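Local atomic coordinates of G-protein alpha subunit Galpha7 (Naegleria fowleri, PDB entry 6NE6), a protein that probably binds and hydrolyses GTP as the alpha subunit of a heterotrimeric G protein, switching between signalling states. Residues K27-L31 / E150-A156; N56-L60 / F125-D129; L60-T64 / A114-M119; R79-I83 / D105-L109. All coordinates share one frame. Residue numbers count along the deposited sequence, not the author numbering.

Contact 1: K27-L31 / E150-A156; sequences KQMRL and EEDVVRA
Two helical segments run nearly antiparallel: the axes of 27-31 and 150-154 make 149° between their N-to-C directions and come within 10.7 Å. Lys27 CA lies 6.0 Å from Val154 CA, while the CA atoms of Leu31 and Glu150 are 8.7 Å apart. By Ala156 (phi/psi -89/120) the chain has left helical geometry. Carbonyls near a helix C terminus often lack i+4 partners and suit a long cationic donor: Lys27 (m, t, m, t) crosses the gap, and Lys27 NZ donates to Val153 O at 3.0 Å and to Val154 O at 3.1 Å; Ala156 O, 2.6 Å from Lys27 NZ, is poorly angled. Val153 O also accepts from Ala156 N at 3.1 Å. In the Gα fold this joins the first helix of the Ras-like GTPase domain, after the probable P-loop, to the end of the inserted all-helical domain. Leu31 (m, t) brings CD1 to 3.6 Å from Val154 CG2, an apolar contact, and 3.5 Å from Glu150 CG. The Gln28 amide carbon CD lies 4.0 Å from Val154 CG1; its NE2 is satisfied by Ala305 O. Glu151 OE2, four residues earlier, pairs in a salt bridge with Arg155 NE at 3.1 Å.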
loop_
_atom_site.group_PDB
_atom_site.type_symbol
_atom_site.label_atom_id
_atom_site.label_comp_id
_atom_site.label_asym_id
_atom_site.label_seq_id
_atom_site.Cartn_x
_atom_site.Cartn_y
_atom_site.Cartn_z
ATOM N N LYS A 27 -2.115 -5.406 -8.147
ATOM C CA LYS A 27 -2.422 -4.616 -9.334
ATOM C C LYS A 27 -1.262 -4.620 -10.319
ATOM O O LYS A 27 -1.477 -4.643 -11.541
ATOM C CB LYS A 27 -2.811 -3.193 -8.931
ATOM C CG LYS A 27 -4.198 -3.115 -8.310
ATOM C CD LYS A 27 -4.556 -1.677 -7.911
ATOM C CE LYS A 27 -3.684 -1.173 -6.753
ATOM N NZ LYS A 27 -4.289 0.040 -6.112
ATOM N N GLN A 28 -0.026 -4.609 -9.817
ATOM C CA GLN A 28 1.117 -4.713 -10.716
ATOM C C GLN A 28 1.147 -6.068 -11.405
ATOM O O GLN A 28 1.491 -6.159 -12.593
ATOM C CB GLN A 28 2.420 -4.481 -9.956
ATOM C CG GLN A 28 2.584 -3.066 -9.457
ATOM C CD GLN A 28 3.020 -2.079 -10.537
ATOM O OE1 GLN A 28 2.482 -2.062 -11.654
ATOM N NE2 GLN A 28 3.998 -1.245 -10.204
ATOM N N MET A 29 0.784 -7.131 -10.678
ATOM C CA MET A 29 0.732 -8.457 -11.290
ATOM C C MET A 29 -0.302 -8.498 -12.407
ATOM O O MET A 29 -0.066 -9.110 -13.459
ATOM C CB MET A 29 0.425 -9.523 -10.234
ATOM C CG MET A 29 1.652 -9.993 -9.445
ATOM S SD MET A 29 2.781 -10.993 -10.432
ATOM C CE MET A 29 1.951 -12.582 -10.380
ATOM N N ARG A 30 -1.454 -7.850 -12.202
ATOM C CA ARG A 30 -2.430 -7.725 -13.286
ATOM C C ARG A 30 -1.789 -7.109 -14.523
ATOM O O ARG A 30 -2.011 -7.575 -15.651
ATOM C CB ARG A 30 -3.631 -6.881 -12.839
ATOM C CG ARG A 30 -4.583 -7.597 -11.887
ATOM C CD ARG A 30 -5.893 -6.807 -11.700
ATOM N NE ARG A 30 -6.514 -6.472 -12.985
ATOM C CZ ARG A 30 -7.627 -5.748 -13.118
ATOM N NH1 ARG A 30 -8.272 -5.292 -12.047
ATOM N NH2 ARG A 30 -8.100 -5.481 -14.323
ATOM N N LEU A 31 -0.999 -6.043 -14.335
ATOM C CA LEU A 31 -0.392 -5.372 -15.477
ATOM C C LEU A 31 0.680 -6.244 -16.114
ATOM O O LEU A 31 0.762 -6.328 -17.346
ATOM C CB LEU A 31 0.185 -4.017 -15.052
ATOM C CG LEU A 31 -0.863 -3.038 -14.507
ATOM C CD1 LEU A 31 -0.236 -1.707 -14.086
ATOM C CD2 LEU A 31 -1.958 -2.801 -15.549
ATOM N N GLU A 150 -3.433 4.151 -15.937
ATOM C CA GLU A 150 -2.917 2.941 -15.316
ATOM C C GLU A 150 -2.221 3.251 -13.995
ATOM O O GLU A 150 -2.515 2.637 -12.964
ATOM C CB GLU A 150 -1.963 2.282 -16.306
ATOM C CG GLU A 150 -1.671 0.848 -16.077
ATOM C CD GLU A 150 -0.943 0.268 -17.269
ATOM O OE1 GLU A 150 0.287 0.458 -17.357
ATOM O OE2 GLU A 150 -1.611 -0.326 -18.143
ATOM N N GLU A 151 -1.303 4.226 -14.004
ATOM C CA GLU A 151 -0.568 4.543 -12.784
ATOM C C GLU A 151 -1.488 5.135 -11.718
ATOM O O GLU A 151 -1.329 4.849 -10.522
ATOM C CB GLU A 151 0.586 5.501 -13.099
ATOM C CG GLU A 151 1.422 5.851 -11.873
ATOM C CD GLU A 151 2.648 6.675 -12.206
ATOM O OE1 GLU A 151 2.771 7.106 -13.370
ATOM O OE2 GLU A 151 3.485 6.886 -11.299
ATOM N N ASP A 152 -2.473 5.938 -12.129
ATOM C CA ASP A 152 -3.466 6.443 -11.175
ATOM C C ASP A 152 -4.121 5.311 -10.396
ATOM O O ASP A 152 -4.330 5.418 -9.183
ATOM C CB ASP A 152 -4.562 7.234 -11.885
ATOM C CG ASP A 152 -4.079 8.554 -12.464
ATOM O OD1 ASP A 152 -2.919 8.995 -12.226
ATOM O OD2 ASP A 152 -4.902 9.156 -13.181
ATOM N N VAL A 153 -4.464 4.219 -11.087
ATOM C CA VAL A 153 -5.182 3.118 -10.450
ATOM C C VAL A 153 -4.255 2.335 -9.522
ATOM O O VAL A 153 -4.635 1.972 -8.402
ATOM C CB VAL A 153 -5.820 2.202 -11.510
ATOM C CG1 VAL A 153 -6.444 0.958 -10.833
ATOM C CG2 VAL A 153 -6.882 2.956 -12.320
ATOM N N VAL A 154 -3.037 2.061 -9.974
ATOM C CA VAL A 154 -2.059 1.345 -9.155
ATOM C C VAL A 154 -1.821 2.084 -7.845
ATOM O O VAL A 154 -1.670 1.469 -6.787
ATOM C CB VAL A 154 -0.752 1.162 -9.945
ATOM C CG1 VAL A 154 0.373 0.600 -9.063
ATOM C CG2 VAL A 154 -0.985 0.254 -11.152
ATOM N N ARG A 155 -1.810 3.411 -7.894
ATOM C CA ARG A 155 -1.520 4.207 -6.707
ATOM C C ARG A 155 -2.729 4.433 -5.803
ATOM O O ARG A 155 -2.559 4.966 -4.702
ATOM C CB ARG A 155 -0.936 5.551 -7.136
ATOM C CG ARG A 155 0.489 5.444 -7.637
ATOM C CD ARG A 155 1.069 6.813 -7.830
ATOM N NE ARG A 155 2.438 6.798 -8.334
ATOM C CZ ARG A 155 3.518 6.974 -7.578
ATOM N NH1 ARG A 155 3.399 7.173 -6.271
ATOM N NH2 ARG A 155 4.717 6.974 -8.137
ATOM N N ALA A 156 -3.927 4.049 -6.225
ATOM C CA ALA A 156 -5.134 4.276 -5.441
ATOM C C ALA A 156 -5.357 3.104 -4.495
ATOM O O ALA A 156 -5.556 1.971 -4.943
ATOM C CB ALA A 156 -6.342 4.440 -6.354
#

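Contact 2: N56-L60 / F125-D129; sequences NMMVL and FQIED. With EDO (1,2-ethanediol), chain D.
Helix 56-60 receives the irregular loop 125-129, which bends through an inverse gamma turn centred on Gln126 (weak Ile127 N to Phe125 O bond, 3.2 Å). The nearest CA atoms are those of Asn56 and Ile127, 5.6 Å apart. Ile127 (m, t) is the beta-branched bump that fills the hollow among three helix residues: its CG1 lies 3.5 Å from Val59 CG1, its CD1 3.5 Å from Leu60 CD2 and its CG2 4.1 Å from Asn56 OD1. Val59 (t) is the compact side chain that the bend of the loop closes over, with CG2 3.6 Å from Gln126 O and CG1 4.1 Å from Phe125 CB. Asn56 (m), short and polar, holds the loop's backbone: its OD1 accepts from Glu128 N at 3.2 Å and from a water at 2.7 Å, and that water donates to Gln126 O at 3.0 Å. On the loop's side turned away from the helix, 1,2-ethanediol, probably from the crystallisation liquor, donates from O2 to Gln126 OE1 at 3.0 Å, and the Glu128 carboxylate pairs with Arg157. The loop thus links helices 113-120 and 131-136 along long helix 39-66 of the helical domain, where Phe135 and Met119 flank Leu60.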
loop_
_atom_site.group_PDB
_atom_site.type_symbol
_atom_site.label_atom_id
_atom_site.label_comp_id
_atom_site.label_asym_id
_atom_site.label_seq_id
_atom_site.Cartn_x
_atom_site.Cartn_y
_atom_site.Cartn_z
ATOM N N ASN A 56 -7.034 13.739 1.326
ATOM C CA ASN A 56 -5.651 14.105 1.615
ATOM C C ASN A 56 -5.529 15.597 1.894
ATOM O O ASN A 56 -4.835 16.000 2.829
ATOM C CB ASN A 56 -4.751 13.726 0.446
ATOM C CG ASN A 56 -4.520 12.257 0.347
ATOM O OD1 ASN A 56 -4.445 11.560 1.361
ATOM N ND2 ASN A 56 -4.346 11.773 -0.880
ATOM N N MET A 57 -6.195 16.431 1.085
ATOM C CA MET A 57 -6.134 17.871 1.339
ATOM C C MET A 57 -6.805 18.221 2.660
ATOM O O MET A 57 -6.323 19.090 3.386
ATOM C CB MET A 57 -6.763 18.664 0.193
ATOM C CG MET A 57 -6.542 20.185 0.325
ATOM S SD MET A 57 -4.814 20.684 0.607
ATOM C CE MET A 57 -4.116 20.545 -1.041
ATOM N N MET A 58 -7.902 17.532 3.005
ATOM C CA MET A 58 -8.555 17.771 4.287
ATOM C C MET A 58 -7.613 17.478 5.444
ATOM O O MET A 58 -7.548 18.245 6.417
ATOM C CB MET A 58 -9.807 16.907 4.405
ATOM C CG MET A 58 -10.424 16.918 5.775
ATOM S SD MET A 58 -11.007 18.565 6.172
ATOM C CE MET A 58 -12.254 18.170 7.398
ATOM N N VAL A 59 -6.891 16.360 5.359
ATOM C CA VAL A 59 -5.948 15.989 6.411
ATOM C C VAL A 59 -4.868 17.048 6.542
ATOM O O VAL A 59 -4.493 17.436 7.655
ATOM C CB VAL A 59 -5.344 14.602 6.128
ATOM C CG1 VAL A 59 -4.218 14.299 7.136
ATOM C CG2 VAL A 59 -6.431 13.535 6.227
ATOM N N LEU A 60 -4.363 17.544 5.409
ATOM C CA LEU A 60 -3.361 18.607 5.452
ATOM C C LEU A 60 -3.920 19.875 6.089
ATOM O O LEU A 60 -3.232 20.530 6.878
ATOM C CB LEU A 60 -2.830 18.884 4.043
ATOM C CG LEU A 60 -1.908 17.764 3.536
ATOM C CD1 LEU A 60 -1.666 17.840 2.050
ATOM C CD2 LEU A 60 -0.573 17.816 4.290
ATOM N N PHE A 125 0.920 12.428 10.240
ATOM C CA PHE A 125 -0.496 12.552 9.925
ATOM C C PHE A 125 -0.938 11.402 9.027
ATOM O O PHE A 125 -0.125 10.633 8.498
ATOM C CB PHE A 125 -0.787 13.909 9.269
ATOM C CG PHE A 125 -0.264 15.064 10.061
ATOM C CD1 PHE A 125 -0.881 15.435 11.250
ATOM C CD2 PHE A 125 0.855 15.770 9.637
ATOM C CE1 PHE A 125 -0.402 16.489 12.002
ATOM C CE2 PHE A 125 1.343 16.832 10.395
ATOM C CZ PHE A 125 0.712 17.187 11.576
ATOM N N GLN A 126 -2.253 11.289 8.854
ATOM C CA GLN A 126 -2.839 10.159 8.138
ATOM C C GLN A 126 -3.083 10.550 6.679
ATOM O O GLN A 126 -4.204 10.746 6.218
ATOM C CB GLN A 126 -4.112 9.694 8.844
ATOM C CG GLN A 126 -3.883 9.258 10.299
ATOM C CD GLN A 126 -2.911 8.085 10.426
ATOM O OE1 GLN A 126 -2.988 7.104 9.675
ATOM N NE2 GLN A 126 -1.979 8.195 11.366
ATOM N N ILE A 127 -1.974 10.618 5.947
ATOM C CA ILE A 127 -1.920 11.060 4.558
ATOM C C ILE A 127 -1.482 9.881 3.699
ATOM O O ILE A 127 -0.483 9.225 4.009
ATOM C CB ILE A 127 -0.935 12.229 4.399
ATOM C CG1 ILE A 127 -1.378 13.419 5.247
ATOM C CG2 ILE A 127 -0.822 12.657 2.945
ATOM C CD1 ILE A 127 -0.331 14.480 5.352
ATOM N N GLU A 128 -2.224 9.612 2.626
ATOM C CA GLU A 128 -1.892 8.485 1.762
ATOM C C GLU A 128 -0.501 8.661 1.170
ATOM O O GLU A 128 -0.054 9.783 0.913
ATOM C CB GLU A 128 -2.912 8.353 0.627
ATOM C CG GLU A 128 -4.330 8.085 1.103
ATOM C CD GLU A 128 -4.491 6.693 1.691
ATOM O OE1 GLU A 128 -3.867 5.752 1.156
ATOM O OE2 GLU A 128 -5.232 6.544 2.685
ATOM N N ASP A 129 0.179 7.531 0.921
ATOM C CA ASP A 129 1.491 7.592 0.274
ATOM C C ASP A 129 1.428 8.331 -1.062
ATOM O O ASP A 129 2.369 9.046 -1.424
ATOM C CB ASP A 129 2.058 6.187 0.042
ATOM C CG ASP A 129 2.528 5.517 1.316
ATOM O OD1 ASP A 129 2.631 6.184 2.366
ATOM O OD2 ASP A 129 2.806 4.307 1.250
HETATM C C1 EDO D . -2.947 5.662 4.958
HETATM O O1 EDO D . -2.691 4.584 5.869
HETATM C C2 EDO D . -3.504 6.852 5.729
HETATM O O2 EDO D . -2.525 7.283 6.682
HETATM O O HOH W 1 -5.642 10.711 3.616
#

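Contact 3: L60-T64 / A114-M119; sequences LIQAT and AILQAM
Helices 60-64 and 114-119 cross almost perpendicularly, with a signed angle of 95° and axes 8.5 Å apart; CA atoms lie 5.9 Å apart both for Leu60 and Ile115 and for Ala63 and Ala118. Ala114 comes first, its O 3.4 Å and its CB 3.8 Å from Thr64 CG2. Thr64 (chi1 p) can offer a methyl here because its OG1 turns back to donate to Ile61 O at 2.7 Å. Ile115 (m, m) reaches across with CD1, which lies 3.9 Å from both Leu60 CB and Ile61 CG1. In the all-helical domain of a Gα subunit, this seats a short helix across the C-terminal part of the long helix 39-66. Small residues permit the close crossing: Ala118 CB meets Ala63 CB at 3.7 Å and Leu60 CD2 at 4.0 Å, with no bulk to hold the backbones apart. Met119 (t, p, t) ends the walk, its flexible thioether placing SD 3.9 Å from Leu60 CD2, which also lies 3.7 Å from Met119 N.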
loop_
_atom_site.group_PDB
_atom_site.type_symbol
_atom_site.label_atom_id
_atom_site.label_comp_id
_atom_site.label_asym_id
_atom_site.label_seq_id
_atom_site.Cartn_x
_atom_site.Cartn_y
_atom_site.Cartn_z
ATOM N N LEU A 60 -4.363 17.544 5.409
ATOM C CA LEU A 60 -3.361 18.607 5.452
ATOM C C LEU A 60 -3.920 19.875 6.089
ATOM O O LEU A 60 -3.232 20.530 6.878
ATOM C CB LEU A 60 -2.830 18.884 4.043
ATOM C CG LEU A 60 -1.908 17.764 3.536
ATOM C CD1 LEU A 60 -1.666 17.840 2.050
ATOM C CD2 LEU A 60 -0.573 17.816 4.290
ATOM N N ILE A 61 -5.165 20.238 5.763
ATOM C CA ILE A 61 -5.766 21.418 6.380
ATOM C C ILE A 61 -5.847 21.235 7.887
ATOM O O ILE A 61 -5.469 22.125 8.659
ATOM C CB ILE A 61 -7.153 21.699 5.777
ATOM C CG1 ILE A 61 -7.024 22.135 4.324
ATOM C CG2 ILE A 61 -7.889 22.792 6.596
ATOM C CD1 ILE A 61 -8.344 22.028 3.532
ATOM N N GLN A 62 -6.344 20.083 8.337
ATOM C CA GLN A 62 -6.416 19.823 9.776
ATOM C C GLN A 62 -5.029 19.868 10.405
ATOM O O GLN A 62 -4.861 20.351 11.533
ATOM C CB GLN A 62 -7.069 18.466 10.050
ATOM C CG GLN A 62 -8.474 18.319 9.507
ATOM C CD GLN A 62 -9.307 19.553 9.734
ATOM O OE1 GLN A 62 -9.458 20.027 10.862
ATOM N NE2 GLN A 62 -9.847 20.094 8.653
ATOM N N ALA A 63 -4.027 19.369 9.679
ATOM C CA ALA A 63 -2.657 19.364 10.185
ATOM C C ALA A 63 -2.146 20.783 10.416
ATOM O O ALA A 63 -1.426 21.032 11.390
ATOM C CB ALA A 63 -1.749 18.615 9.210
ATOM N N THR A 64 -2.485 21.731 9.528
ATOM C CA THR A 64 -2.033 23.106 9.759
ATOM C C THR A 64 -2.644 23.660 11.035
ATOM O O THR A 64 -2.015 24.464 11.737
ATOM C CB THR A 64 -2.380 24.052 8.595
ATOM O OG1 THR A 64 -3.802 24.293 8.551
ATOM C CG2 THR A 64 -1.865 23.545 7.253
ATOM N N ALA A 114 1.563 26.968 4.517
ATOM C CA ALA A 114 1.164 26.200 5.697
ATOM C C ALA A 114 0.884 24.748 5.339
ATOM O O ALA A 114 1.273 23.832 6.073
ATOM C CB ALA A 114 -0.066 26.820 6.360
ATOM N N ILE A 115 0.200 24.525 4.213
ATOM C CA ILE A 115 -0.082 23.172 3.738
ATOM C C ILE A 115 1.219 22.417 3.476
ATOM O O ILE A 115 1.367 21.248 3.850
ATOM C CB ILE A 115 -0.959 23.240 2.472
ATOM C CG1 ILE A 115 -2.342 23.770 2.830
ATOM C CG2 ILE A 115 -1.042 21.872 1.775
ATOM C CD1 ILE A 115 -3.179 22.793 3.707
ATOM N N LEU A 116 2.173 23.070 2.813
ATOM C CA LEU A 116 3.424 22.395 2.478
ATOM C C LEU A 116 4.267 22.121 3.723
ATOM O O LEU A 116 5.009 21.132 3.764
ATOM C CB LEU A 116 4.204 23.215 1.437
ATOM C CG LEU A 116 3.565 23.209 0.034
ATOM C CD1 LEU A 116 4.303 24.100 -0.974
ATOM C CD2 LEU A 116 3.428 21.778 -0.508
ATOM N N GLN A 117 4.164 22.971 4.743
ATOM C CA GLN A 117 4.840 22.686 6.011
ATOM C C GLN A 117 4.240 21.450 6.667
ATOM O O GLN A 117 4.960 20.614 7.235
ATOM C CB GLN A 117 4.732 23.896 6.945
ATOM C CG GLN A 117 5.647 25.091 6.585
ATOM C CD GLN A 117 7.118 24.840 6.912
ATOM O OE1 GLN A 117 7.450 23.983 7.744
ATOM N NE2 GLN A 117 8.003 25.578 6.256
ATOM N N ALA A 118 2.918 21.327 6.614
ATOM C CA ALA A 118 2.275 20.123 7.129
ATOM C C ALA A 118 2.706 18.907 6.328
ATOM O O ALA A 118 2.971 17.836 6.892
ATOM C CB ALA A 118 0.753 20.287 7.096
ATOM N N MET A 119 2.791 19.055 5.001
ATOM C CA MET A 119 3.205 17.942 4.150
ATOM C C MET A 119 4.636 17.502 4.447
ATOM O O MET A 119 4.951 16.305 4.348
ATOM C CB MET A 119 3.056 18.323 2.672
ATOM C CG MET A 119 3.249 17.161 1.718
ATOM S SD MET A 119 1.961 15.919 1.995
ATOM C CE MET A 119 2.289 14.771 0.698
#

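Contact 4: R79-I83 / D105-L109; sequences RAEKI and DIAEL
A salt-bridge network of Arg79, Lys82 and Asp105 borders an apolar seam between two helices of the helical domain. The helical segments 79-83 and 105-109 cross at -128°, with axes 10.2 Å apart at closest; the CA atoms of Arg79 and Asp105 are 6.5 Å apart, those of Ala80 and Leu109 7.3 Å. Asp105 (chi1 m) uses both oxygens: OD1 accepts from Arg79 NE at 3.0 Å, and OD2 from Lys82 NZ at 2.6 Å. Lys82 is extended, all t, to span that gap. A water donates to Asp105 OD1 at 2.7 Å and accepts from Arg79 NH2 at 3.0 Å. Over one face of the Arg79 guanidinium lies Glu108 CG, 3.4 Å from NH1, while Arg79 NH1 bridges to Glu75 and the Glu108 carboxylate to Lys111. Inward, Ile83 (m, t) places CD1 3.5 Å from Leu109 CD1 and 3.9 Å from Ile106 CG1, and small Ala80 leaves room: Ala80 CB lies 3.9 Å from Leu109 CD1. Ile61 on helix 39-66 continues this greasy layer, touching Ala80, Ile83 and Leu109. Charged outside and aliphatic inside, such amphipathic helices wrapped about a long central helix are the design of the Gα all-helical domain.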
loop_
_atom_site.group_PDB
_atom_site.type_symbol
_atom_site.label_atom_id
_atom_site.label_comp_id
_atom_site.label_asym_id
_atom_site.label_seq_id
_atom_site.Cartn_x
_atom_site.Cartn_y
_atom_site.Cartn_z
ATOM N N ARG A 79 -10.878 29.047 1.089
ATOM C CA ARG A 79 -10.757 27.871 0.240
ATOM C C ARG A 79 -10.584 26.610 1.082
ATOM O O ARG A 79 -11.214 25.577 0.819
ATOM C CB ARG A 79 -9.577 28.103 -0.706
ATOM C CG ARG A 79 -9.350 27.101 -1.789
ATOM C CD ARG A 79 -8.296 27.653 -2.758
ATOM N NE ARG A 79 -8.888 28.552 -3.750
ATOM C CZ ARG A 79 -8.451 29.775 -4.036
ATOM N NH1 ARG A 79 -7.379 30.285 -3.427
ATOM N NH2 ARG A 79 -9.092 30.498 -4.957
ATOM N N ALA A 80 -9.770 26.693 2.130
ATOM C CA ALA A 80 -9.594 25.556 3.022
ATOM C C ALA A 80 -10.894 25.215 3.740
ATOM O O ALA A 80 -11.229 24.032 3.897
ATOM C CB ALA A 80 -8.478 25.850 4.026
ATOM N N GLU A 81 -11.636 26.235 4.189
ATOM C CA GLU A 81 -12.927 25.982 4.826
ATOM C C GLU A 81 -13.897 25.307 3.862
ATOM O O GLU A 81 -14.646 24.404 4.254
ATOM C CB GLU A 81 -13.521 27.286 5.362
ATOM C CG GLU A 81 -12.792 27.854 6.559
ATOM C CD GLU A 81 -13.661 28.801 7.365
ATOM O OE1 GLU A 81 -14.304 28.343 8.334
ATOM O OE2 GLU A 81 -13.713 30.001 7.019
ATOM N N LYS A 82 -13.901 25.728 2.595
ATOM C CA LYS A 82 -14.759 25.081 1.603
ATOM C C LYS A 82 -14.414 23.601 1.462
ATOM O O LYS A 82 -15.305 22.743 1.450
ATOM C CB LYS A 82 -14.640 25.789 0.249
ATOM C CG LYS A 82 -15.182 24.955 -0.917
ATOM C CD LYS A 82 -14.834 25.543 -2.288
ATOM C CE LYS A 82 -15.310 24.619 -3.416
ATOM N NZ LYS A 82 -15.127 25.186 -4.786
ATOM N N ILE A 83 -13.116 23.288 1.367
ATOM C CA ILE A 83 -12.711 21.900 1.185
ATOM C C ILE A 83 -13.064 21.073 2.414
ATOM O O ILE A 83 -13.544 19.936 2.288
ATOM C CB ILE A 83 -11.211 21.830 0.836
ATOM C CG1 ILE A 83 -11.015 22.233 -0.636
ATOM C CG2 ILE A 83 -10.656 20.444 1.138
ATOM C CD1 ILE A 83 -9.670 22.885 -0.971
ATOM N N ASP A 105 -9.338 24.691 -6.810
ATOM C CA ASP A 105 -9.146 25.079 -5.414
ATOM C C ASP A 105 -8.102 24.202 -4.728
ATOM O O ASP A 105 -7.258 24.699 -3.980
ATOM C CB ASP A 105 -10.470 25.013 -4.648
ATOM C CG ASP A 105 -11.418 26.162 -4.982
ATOM O OD1 ASP A 105 -10.963 27.238 -5.437
ATOM O OD2 ASP A 105 -12.637 25.981 -4.770
ATOM N N ILE A 106 -8.146 22.891 -4.963
ATOM C CA ILE A 106 -7.172 22.017 -4.319
ATOM C C ILE A 106 -5.774 22.305 -4.848
ATOM O O ILE A 106 -4.807 22.346 -4.080
ATOM C CB ILE A 106 -7.572 20.545 -4.504
ATOM C CG1 ILE A 106 -8.871 20.260 -3.735
ATOM C CG2 ILE A 106 -6.434 19.618 -4.045
ATOM C CD1 ILE A 106 -9.518 18.907 -4.063
ATOM N N ALA A 107 -5.643 22.513 -6.166
ATOM C CA ALA A 107 -4.336 22.847 -6.736
ATOM C C ALA A 107 -3.800 24.159 -6.176
ATOM O O ALA A 107 -2.591 24.295 -5.936
ATOM C CB ALA A 107 -4.425 22.919 -8.258
ATOM N N GLU A 108 -4.678 25.143 -5.970
ATOM C CA GLU A 108 -4.215 26.390 -5.378
ATOM C C GLU A 108 -3.773 26.171 -3.932
ATOM O O GLU A 108 -2.728 26.688 -3.509
ATOM C CB GLU A 108 -5.310 27.458 -5.489
ATOM C CG GLU A 108 -4.852 28.877 -5.220
ATOM C CD GLU A 108 -3.789 29.390 -6.196
ATOM O OE1 GLU A 108 -3.826 29.058 -7.414
ATOM O OE2 GLU A 108 -2.903 30.133 -5.740
ATOM N N LEU A 109 -4.541 25.398 -3.156
ATOM C CA LEU A 109 -4.137 25.126 -1.775
ATOM C C LEU A 109 -2.851 24.312 -1.695
ATOM O O LEU A 109 -2.119 24.404 -0.703
ATOM C CB LEU A 109 -5.246 24.394 -1.022
ATOM C CG LEU A 109 -6.182 25.193 -0.126
ATOM C CD1 LEU A 109 -6.919 24.226 0.799
ATOM C CD2 LEU A 109 -5.445 26.249 0.688
HETATM O O HOH W 2 -11.950 29.706 -5.369
#

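From the N terminus, the chain makes the first strand and helix 22-32, then leaves the GTPase domain for a run of helices. Contact 1 closes the largest loop, returning at 150-156, and it joins the two domains; the other three nest within it. Helix 39-66 starts both contact 2 and contact 3, which share Leu60 and touch through Phe125 and Ala63; contact 3 returns sooner, at helix 113-120, contact 2 at the following loop. Contact 4, between helices 74-89 and 100-109, is nested within both. Met57 and Ile61 of helix 39-66 touch its residues, so contacts 2, 3 and 4 form one continuous helical-domain core, with no crossing loops.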